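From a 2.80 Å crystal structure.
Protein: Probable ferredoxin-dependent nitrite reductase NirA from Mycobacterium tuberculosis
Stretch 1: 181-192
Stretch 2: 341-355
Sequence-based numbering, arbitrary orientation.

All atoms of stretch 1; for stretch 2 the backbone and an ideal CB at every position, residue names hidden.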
# COMPACT_ATOMS: atom_id res chain seq x y z
N GLY A 181 -1.05 -8.97 5.12
CA GLY A 181 -0.61 -10.32 5.47
C GLY A 181 0.35 -10.93 4.46
O GLY A 181 0.36 -10.54 3.29
N SER A 182 1.17 -11.89 4.91
CA SER A 182 2.01 -12.65 3.99
C SER A 182 1.16 -13.29 2.91
O SER A 182 0.21 -14.04 3.22
CB SER A 182 2.77 -13.77 4.70
OG SER A 182 3.27 -14.71 3.77
N PRO A 183 1.48 -13.01 1.65
CA PRO A 183 0.89 -13.70 0.52
C PRO A 183 1.04 -15.20 0.56
O PRO A 183 0.41 -15.88 -0.25
CB PRO A 183 1.71 -13.18 -0.68
CG PRO A 183 2.19 -11.89 -0.27
CD PRO A 183 2.43 -11.97 1.21
N LEU A 184 1.90 -15.72 1.43
CA LEU A 184 2.06 -17.18 1.61
C LEU A 184 1.78 -17.61 3.03
O LEU A 184 2.34 -18.59 3.51
CB LEU A 184 3.46 -17.63 1.19
CG LEU A 184 3.46 -18.01 -0.29
CD1 LEU A 184 3.79 -16.79 -1.16
CD2 LEU A 184 4.43 -19.13 -0.52
N ALA A 185 0.89 -16.89 3.70
CA ALA A 185 0.53 -17.22 5.06
C ALA A 185 -0.05 -18.65 5.11
O ALA A 185 -1.00 -18.96 4.38
CB ALA A 185 -0.45 -16.21 5.58
N GLY A 186 0.56 -19.51 5.92
CA GLY A 186 0.13 -20.90 6.05
C GLY A 186 0.71 -21.91 5.08
O GLY A 186 0.43 -23.11 5.19
N GLU A 187 1.49 -21.44 4.11
CA GLU A 187 2.13 -22.36 3.16
C GLU A 187 3.64 -22.16 2.94
O GLU A 187 4.28 -23.06 2.36
CB GLU A 187 1.40 -22.33 1.82
CG GLU A 187 -0.12 -22.66 1.92
CD GLU A 187 -0.42 -24.09 2.38
OE1 GLU A 187 0.53 -24.92 2.43
OE2 GLU A 187 -1.61 -24.40 2.67
N SER A 188 4.20 -21.04 3.38
CA SER A 188 5.63 -20.79 3.21
C SER A 188 6.46 -21.79 4.00
O SER A 188 6.15 -22.10 5.15
CB SER A 188 6.03 -19.36 3.61
OG SER A 188 7.43 -19.13 3.42
N LEU A 189 7.51 -22.28 3.37
CA LEU A 189 8.48 -23.13 4.04
C LEU A 189 9.28 -22.35 5.10
O LEU A 189 9.88 -22.96 6.00
CB LEU A 189 9.45 -23.78 3.05
CG LEU A 189 8.87 -24.85 2.10
CD1 LEU A 189 9.94 -25.36 1.16
CD2 LEU A 189 8.24 -26.01 2.87
N ASP A 190 9.28 -21.03 5.02
CA ASP A 190 10.12 -20.22 5.91
C ASP A 190 9.37 -19.33 6.89
O ASP A 190 9.97 -18.56 7.61
CB ASP A 190 11.04 -19.38 5.03
CG ASP A 190 11.71 -20.22 3.95
OD1 ASP A 190 11.76 -21.46 4.12
OD2 ASP A 190 12.16 -19.66 2.92
N GLU A 191 8.05 -19.45 6.95
CA GLU A 191 7.29 -18.62 7.87
C GLU A 191 7.52 -19.12 9.30
O GLU A 191 7.49 -20.32 9.56
CB GLU A 191 5.79 -18.59 7.50
CG GLU A 191 5.16 -19.97 7.19
CD GLU A 191 3.63 -19.97 7.20
OE1 GLU A 191 3.03 -19.20 6.40
OE2 GLU A 191 3.03 -20.76 7.98
N VAL A 192 7.78 -18.19 10.22
CA VAL A 192 7.88 -18.54 11.64
C VAL A 192 6.57 -19.15 12.14
O VAL A 192 6.60 -20.12 12.90
CB VAL A 192 8.24 -17.31 12.54
CG1 VAL A 192 8.22 -17.71 14.04
CG2 VAL A 192 9.62 -16.69 12.14
N UNK A 341 9.29 -10.53 -2.38
CA UNK A 341 8.09 -10.20 -3.17
C UNK A 341 7.29 -11.41 -3.62
O UNK A 341 6.20 -11.23 -4.16
CB UNK A 341 8.49 -9.39 -4.41
N UNK A 342 7.81 -12.62 -3.39
CA UNK A 342 7.16 -13.87 -3.78
C UNK A 342 6.90 -14.03 -5.26
O UNK A 342 6.06 -14.80 -5.64
CB UNK A 342 5.83 -14.00 -3.04
N UNK A 343 7.64 -13.35 -6.10
CA UNK A 343 7.49 -13.54 -7.54
C UNK A 343 8.21 -14.82 -8.03
O UNK A 343 9.31 -15.13 -7.60
CB UNK A 343 8.03 -12.32 -8.28
N UNK A 344 7.57 -15.56 -8.94
CA UNK A 344 8.14 -16.81 -9.45
C UNK A 344 7.51 -18.01 -8.77
O UNK A 344 6.47 -17.85 -8.09
CB UNK A 344 9.66 -16.83 -9.25
N UNK A 345 8.11 -19.18 -8.92
CA UNK A 345 7.53 -20.43 -8.42
C UNK A 345 8.22 -20.84 -7.14
O UNK A 345 9.45 -20.75 -7.06
CB UNK A 345 7.64 -21.54 -9.46
N UNK A 346 7.45 -21.27 -6.15
CA UNK A 346 8.03 -21.82 -4.91
C UNK A 346 7.23 -23.00 -4.36
O UNK A 346 6.05 -23.12 -4.62
CB UNK A 346 8.12 -20.73 -3.84
N UNK A 347 7.92 -23.86 -3.61
CA UNK A 347 7.35 -25.05 -3.04
C UNK A 347 6.67 -24.71 -1.70
O UNK A 347 7.14 -23.86 -0.93
CB UNK A 347 8.43 -26.12 -2.86
N UNK A 348 5.57 -25.41 -1.44
CA UNK A 348 4.70 -25.13 -0.31
C UNK A 348 4.63 -26.30 0.66
O UNK A 348 4.86 -27.45 0.28
CB UNK A 348 3.30 -24.78 -0.80
N UNK A 349 4.31 -25.98 1.92
CA UNK A 349 4.05 -26.99 2.94
C UNK A 349 3.01 -28.01 2.46
O UNK A 349 3.10 -29.15 2.85
CB UNK A 349 3.58 -26.32 4.23
N UNK A 350 2.03 -27.58 1.65
CA UNK A 350 1.09 -28.48 0.93
C UNK A 350 1.80 -29.62 0.21
O UNK A 350 1.25 -30.70 0.01
CB UNK A 350 0.27 -27.68 -0.09
N UNK A 351 3.01 -29.33 -0.25
CA UNK A 351 3.63 -30.14 -1.28
C UNK A 351 3.33 -29.64 -2.68
O UNK A 351 3.95 -30.09 -3.63
CB UNK A 351 3.17 -31.59 -1.14
N UNK A 352 2.37 -28.71 -2.81
CA UNK A 352 2.06 -28.11 -4.09
C UNK A 352 2.95 -26.89 -4.36
O UNK A 352 4.00 -26.72 -3.73
CB UNK A 352 0.58 -27.72 -4.14
N UNK A 353 2.57 -26.04 -5.31
CA UNK A 353 3.36 -24.86 -5.64
C UNK A 353 2.59 -23.58 -5.54
O UNK A 353 1.40 -23.53 -5.78
CB UNK A 353 3.93 -24.99 -7.05
N UNK A 354 3.32 -22.52 -5.22
CA UNK A 354 2.83 -21.15 -5.39
C UNK A 354 3.56 -20.47 -6.56
O UNK A 354 4.77 -20.58 -6.70
CB UNK A 354 3.02 -20.35 -4.10
N UNK A 355 2.81 -19.71 -7.36
CA UNK A 355 3.34 -19.04 -8.54
C UNK A 355 3.01 -17.55 -8.40
O UNK A 355 1.85 -17.18 -8.33
CB UNK A 355 2.76 -19.63 -9.83

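Position 341 points its CA-to-CB bond away from stretch 1, with nothing of that segment near its CB, so the contact sets no rule. It is D341, whose OD1 accepts a hydrogen bond from the backbone N of 343, 3.0 Å away.

Position 342 is the first to face stretch 1. Its CB lies 3.9 Å from L184 CD1 and 4.8 Å from P183 CB, and the positive phi of 61° is tolerable for glycine, asparagine, aspartate and, less often, others. A flat side chain could use the leucine methyl and the proline ring together. The deposited residue is H342. L184 CD1 sits over one face of the imidazole, 3.6 Å from the centroid of the H342 ring, a CH-pi contact, while P183 CG comes within 3.7 Å of H342 CD2.

Positions 343, 344 and 345 have no part of stretch 1 within reach. V343 and V345 are therefore unconstrained by this contact. At 344, phi 101° and psi -166° would jam a CB against the preceding carbonyl O, which calls for glycine, and G344 is found.

At 346 the CB points toward stretch 1, 5.2 Å from L184 CD2, with S188 OG farther along. A medium-length chain fits, either apolar against the leucine or polar at its tip. Q346 combines the two: its CD packs 3.3 Å from L184 CD2, its NE2 donates to H342 ND1 at 3.2 Å, and a water joins the sides, lying 3.2 Å from Q346 OE1, to which it donates, and 2.7 Å from S188 OG.

Position 347 points sideways, its CB 4.4 Å from L189 CD1. Many side chains with an aliphatic start would suit. R347 lays its first carbons near that leucine, then leads away, and its NH1 donates to the O of 351 at 2.9 Å.

The CB of 348, also sideways, is 3.7 Å from E187 O, with L184 beyond; an apolar branched chain is the natural choice. L348 brings its CD2 to 3.4 Å from L184 CD2 and 3.9 Å from E187 CB.

At 349 the backbone N donates to E187 O at 3.0 Å, nearly straight, a bond open to any residue except proline. The CB is 3.8 Å from E187 OE1 and 4.6 Å from G186 O, so the site offers acceptors and favors a long or basic chain. K349 runs its CD to 3.3 Å from S188 O and ends with NZ 3.7 Å from G186 O, a near approach without a hydrogen bond.

Position 350 again finds E187 OE1 3.7 Å from its CB, and its backbone N donates to that oxygen at 3.2 Å. A donor side chain would seem apt, though small ones would also fit. N350 is deposited with OD1 3.2 Å from E187 OE2, two acceptors that do not bond.

At 351, phi 91° again calls for glycine: G351. Position 354 faces L184, its CB 4.0 Å from L184 CD2, where a small apolar group suffices; A354 supplies it. Positions 352, 353 and 355 have nothing of stretch 1 near their CB, so many residues would suit; they are L352, N353 and V355.

Stretch 2 341-355: DHVGVQRLKNGLNAV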
# COMPACT_ATOMS: atom_id res chain seq x y z
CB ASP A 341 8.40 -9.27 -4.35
CG ASP A 341 9.30 -9.91 -5.40
OD1 ASP A 341 9.55 -11.11 -5.32
OD2 ASP A 341 9.76 -9.20 -6.32
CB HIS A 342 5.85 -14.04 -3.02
CG HIS A 342 6.02 -14.07 -1.54
ND1 HIS A 342 6.70 -15.08 -0.90
CD2 HIS A 342 5.62 -13.21 -0.58
CE1 HIS A 342 6.71 -14.84 0.40
NE2 HIS A 342 6.07 -13.70 0.62
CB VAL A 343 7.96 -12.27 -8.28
CG1 VAL A 343 8.41 -12.58 -9.70
CG2 VAL A 343 6.84 -11.22 -8.28
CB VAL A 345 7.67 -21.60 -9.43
CG1 VAL A 345 6.90 -22.81 -8.94
CG2 VAL A 345 7.18 -21.20 -10.79
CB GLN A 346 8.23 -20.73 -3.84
CG GLN A 346 6.98 -20.17 -3.24
CD GLN A 346 7.28 -19.24 -2.10
OE1 GLN A 346 7.63 -19.69 -1.00
NE2 GLN A 346 7.14 -17.93 -2.33
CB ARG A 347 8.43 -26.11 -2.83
CG ARG A 347 7.96 -27.46 -2.28
CD ARG A 347 7.06 -28.24 -3.25
NE ARG A 347 7.79 -28.62 -4.46
CZ ARG A 347 7.24 -29.12 -5.57
NH1 ARG A 347 5.94 -29.34 -5.67
NH2 ARG A 347 8.02 -29.41 -6.61
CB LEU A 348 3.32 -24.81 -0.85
CG LEU A 348 3.35 -23.61 -1.80
CD1 LEU A 348 1.93 -23.27 -2.23
CD2 LEU A 348 4.00 -22.43 -1.13
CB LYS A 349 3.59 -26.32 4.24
CG LYS A 349 4.67 -25.56 5.01
CD LYS A 349 4.05 -24.52 6.03
CE LYS A 349 3.32 -25.19 7.25
NZ LYS A 349 2.06 -25.93 6.89
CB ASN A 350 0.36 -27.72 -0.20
CG ASN A 350 -0.83 -26.95 0.27
OD1 ASN A 350 -1.43 -27.27 1.30
ND2 ASN A 350 -1.20 -25.92 -0.49
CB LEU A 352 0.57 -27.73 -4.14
CG LEU A 352 -0.39 -28.89 -3.85
CD1 LEU A 352 -1.85 -28.42 -3.91
CD2 LEU A 352 -0.12 -30.07 -4.78
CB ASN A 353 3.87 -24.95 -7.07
CG ASN A 353 4.80 -26.10 -7.28
OD1 ASN A 353 6.01 -26.02 -6.98
ND2 ASN A 353 4.25 -27.20 -7.80
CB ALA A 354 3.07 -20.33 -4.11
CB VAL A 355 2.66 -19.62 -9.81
CG1 VAL A 355 3.04 -18.86 -11.07
CG2 VAL A 355 3.00 -21.09 -9.94
O HOH W 1 8.28 -17.66 1.33
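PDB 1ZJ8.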